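Local structure of methanol--corrinoid protein co-methyltransferase (Methanosarcina barkeri, 2I2X) at residues T7-A12 / S381-G386. The protein transfers the methyl group of methanol to the cob(I)amide carried by its partner corrinoid protein MtaC, the first step of methanogenesis from methanol. Residues are numbered along the deposited sequence; the frame is centred on the assembly and turned at random.
Sequences TSMAYA and SIVKDG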
ATOM      1  N   THR A   7     -38.868   7.064   9.552  1.00 16.66           N
ATOM      2  CA  THR A   7     -39.407   8.270  10.205  1.00 16.82           C
ATOM      3  C   THR A   7     -38.969   8.300  11.646  1.00 17.11           C
ATOM      4  O   THR A   7     -39.439   9.121  12.438  1.00 17.83           O
ATOM      5  CB  THR A   7     -40.973   8.410  10.049  1.00 16.72           C
ATOM      6  OG1 THR A   7     -41.606   7.165  10.360  1.00 17.60           O
ATOM      7  CG2 THR A   7     -41.343   8.769   8.591  1.00 15.21           C
ATOM      8  N   SER A   8     -38.050   7.398  11.995  1.00 16.90           N
ATOM      9  CA  SER A   8     -37.422   7.442  13.314  1.00 16.41           C
ATOM     10  C   SER A   8     -36.005   6.901  13.221  1.00 15.68           C
ATOM     11  O   SER A   8     -35.649   6.338  12.187  1.00 15.96           O
ATOM     12  CB  SER A   8     -38.261   6.710  14.369  1.00 15.94           C
ATOM     13  OG  SER A   8     -38.585   5.426  13.910  1.00 17.26           O
ATOM     14  N   MET A   9     -35.209   7.129  14.270  1.00 14.30           N
ATOM     15  CA  MET A   9     -33.811   6.699  14.362  1.00 12.57           C
ATOM     16  C   MET A   9     -33.704   5.356  15.101  1.00 11.66           C
ATOM     17  O   MET A   9     -34.294   5.181  16.154  1.00 11.89           O
ATOM     18  CB  MET A   9     -32.993   7.724  15.171  1.00 13.26           C
ATOM     19  CG  MET A   9     -33.058   9.193  14.764  1.00 11.11           C
ATOM     20  SD  MET A   9     -32.248   9.443  13.212  1.00 15.64           S
ATOM     21  CE  MET A   9     -30.514   9.124  13.591  1.00 11.84           C
ATOM     22  N   ALA A  10     -32.927   4.424  14.563  1.00 10.83           N
ATOM     23  CA  ALA A  10     -32.618   3.148  15.214  1.00  9.64           C
ATOM     24  C   ALA A  10     -31.929   3.306  16.555  1.00  9.68           C
ATOM     25  O   ALA A  10     -32.123   2.500  17.453  1.00  9.97           O
ATOM     26  CB  ALA A  10     -31.744   2.312  14.310  1.00  9.24           C
ATOM     27  N   TYR A  11     -31.117   4.335  16.687  1.00  9.28           N
ATOM     28  CA  TYR A  11     -30.378   4.580  17.894  1.00  9.82           C
ATOM     29  C   TYR A  11     -30.997   5.767  18.622  1.00 10.18           C
ATOM     30  O   TYR A  11     -31.381   6.743  17.990  1.00  9.98           O
ATOM     31  CB  TYR A  11     -28.916   4.936  17.539  1.00  9.83           C
ATOM     32  CG  TYR A  11     -28.083   3.796  17.037  1.00  9.23           C
ATOM     33  CD1 TYR A  11     -27.404   2.947  17.925  1.00 10.40           C
ATOM     34  CD2 TYR A  11     -27.941   3.568  15.676  1.00  9.77           C
ATOM     35  CE1 TYR A  11     -26.620   1.871  17.443  1.00  9.05           C
ATOM     36  CE2 TYR A  11     -27.167   2.496  15.184  1.00  9.24           C
ATOM     37  CZ  TYR A  11     -26.505   1.670  16.070  1.00  9.68           C
ATOM     38  OH  TYR A  11     -25.760   0.628  15.562  1.00 10.55           O
ATOM     39  N   ALA A  12     -31.032   5.719  19.952  1.00 10.79           N
ATOM     40  CA  ALA A  12     -31.625   6.809  20.740  1.00 11.22           C
ATOM     41  C   ALA A  12     -30.793   8.080  20.738  1.00 11.67           C
ATOM     42  O   ALA A  12     -31.345   9.160  20.881  1.00 12.23           O
ATOM     43  CB  ALA A  12     -31.878   6.356  22.178  1.00 11.23           C
ATOM     44  N   SER A 381     -32.532  15.114  10.961  1.00 11.65           N
ATOM     45  CA  SER A 381     -33.132  16.112  10.114  1.00 11.86           C
ATOM     46  C   SER A 381     -33.788  15.413   8.932  1.00 12.48           C
ATOM     47  O   SER A 381     -34.758  15.926   8.347  1.00 13.37           O
ATOM     48  CB  SER A 381     -32.091  17.139   9.654  1.00 11.47           C
ATOM     49  OG  SER A 381     -31.309  16.629   8.597  1.00 10.94           O
ATOM     50  N   ILE A 382     -33.284  14.234   8.598  1.00 12.04           N
ATOM     51  CA  ILE A 382     -33.890  13.435   7.542  1.00 12.08           C
ATOM     52  C   ILE A 382     -35.207  12.789   7.978  1.00 12.85           C
ATOM     53  O   ILE A 382     -36.204  12.873   7.261  1.00 13.08           O
ATOM     54  CB  ILE A 382     -32.901  12.353   7.031  1.00 12.42           C
ATOM     55  CG1 ILE A 382     -31.678  13.052   6.380  1.00 11.44           C
ATOM     56  CG2 ILE A 382     -33.614  11.312   6.100  1.00  9.82           C
ATOM     57  CD1 ILE A 382     -30.486  12.167   6.200  1.00  5.96           C
ATOM     58  N   VAL A 383     -35.217  12.132   9.140  1.00 12.82           N
ATOM     59  CA  VAL A 383     -36.355  11.298   9.493  1.00 12.48           C
ATOM     60  C   VAL A 383     -37.563  12.163   9.843  1.00 12.91           C
ATOM     61  O   VAL A 383     -38.711  11.735   9.670  1.00 13.32           O
ATOM     62  CB  VAL A 383     -36.030  10.271  10.628  1.00 12.67           C
ATOM     63  CG1 VAL A 383     -34.915   9.340  10.198  1.00 11.09           C
ATOM     64  CG2 VAL A 383     -35.680  10.973  11.939  1.00 11.73           C
ATOM     65  N   LYS A 384     -37.308  13.394  10.292  1.00 12.56           N
ATOM     66  CA  LYS A 384     -38.404  14.307  10.643  1.00 12.38           C
ATOM     67  C   LYS A 384     -39.336  14.619   9.453  1.00 12.21           C
ATOM     68  O   LYS A 384     -40.433  15.107   9.672  1.00 12.38           O
ATOM     69  CB  LYS A 384     -37.916  15.573  11.393  1.00 11.85           C
ATOM     70  CG  LYS A 384     -37.187  16.607  10.540  1.00 12.12           C
ATOM     71  CD  LYS A 384     -36.752  17.828  11.335  1.00 10.04           C
ATOM     72  CE  LYS A 384     -36.525  18.975  10.373  1.00 14.61           C
ATOM     73  NZ  LYS A 384     -35.255  19.739  10.556  1.00 18.30           N
ATOM     74  N   ASP A 385     -38.906  14.301   8.223  1.00 12.34           N
ATOM     75  CA  ASP A 385     -39.745  14.379   7.005  1.00 12.25           C
ATOM     76  C   ASP A 385     -39.536  13.145   6.110  1.00 12.26           C
ATOM     77  O   ASP A 385     -39.610  13.210   4.886  1.00 11.69           O
ATOM     78  CB  ASP A 385     -39.518  15.701   6.234  1.00 11.98           C
ATOM     79  CG  ASP A 385     -40.164  16.919   6.937  1.00 13.30           C
ATOM     80  OD1 ASP A 385     -39.424  17.832   7.360  1.00 13.90           O
ATOM     81  OD2 ASP A 385     -41.414  16.980   7.083  1.00 14.44           O
ATOM     82  N   GLY A 386     -39.303  12.005   6.751  1.00 12.96           N
ATOM     83  CA  GLY A 386     -38.896  10.782   6.068  1.00 13.64           C
ATOM     84  C   GLY A 386     -39.742  10.278   4.923  1.00 14.67           C
ATOM     85  O   GLY A 386     -39.244   9.515   4.071  1.00 15.37           O
TER
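V383, on helix 372-383, turns its side chain straight at the backbone of T7 to M9, extended at S8 and M9. V383 CB rests on the peptide joining T7 to S8, 3.7 Å from T7 C. V383 CG1, anti to the carbonyl carbon, reaches S8 O at 3.7 Å and shares the sulfur of M9 with CG2, each methyl 4.0 Å from M9 SD. Valine suits this buried place because its beta-branch sets two methyls close to the backbone, so one short side chain meets both carbonyl and sulfur. The methionine chain, bent at chi2 (-69°) and chi3, crosses the valine at about a right angle; a flexible thioether suits this position, and M9 also touches A278 of helix 273-280. An alanine at V383 would remove both methyls and would probably loosen the packing under S8 and M9. Here the N-terminal loop, well ahead of 40-43, the first strand of the parallel TIM-barrel sheet, is laid against the helical part of MtaB, with I279 touching V383 and bonding through its backbone to A10. No hydrogen bond joins the two segments. What is polar is a CA-H...O contact from T7 CA to V383 O, 3.6 Å apart; V383 O also accepts a hydrogen bond from G386 N, 3.0 Å away. T7, though solvent-exposed, still lies over G386, its CG2 4.1 Å from G386 CA, where a CB would crowd that methyl. The loose side is at S8, whose hydroxymethyl points away from the helix, as befits a small polar residue facing solvent.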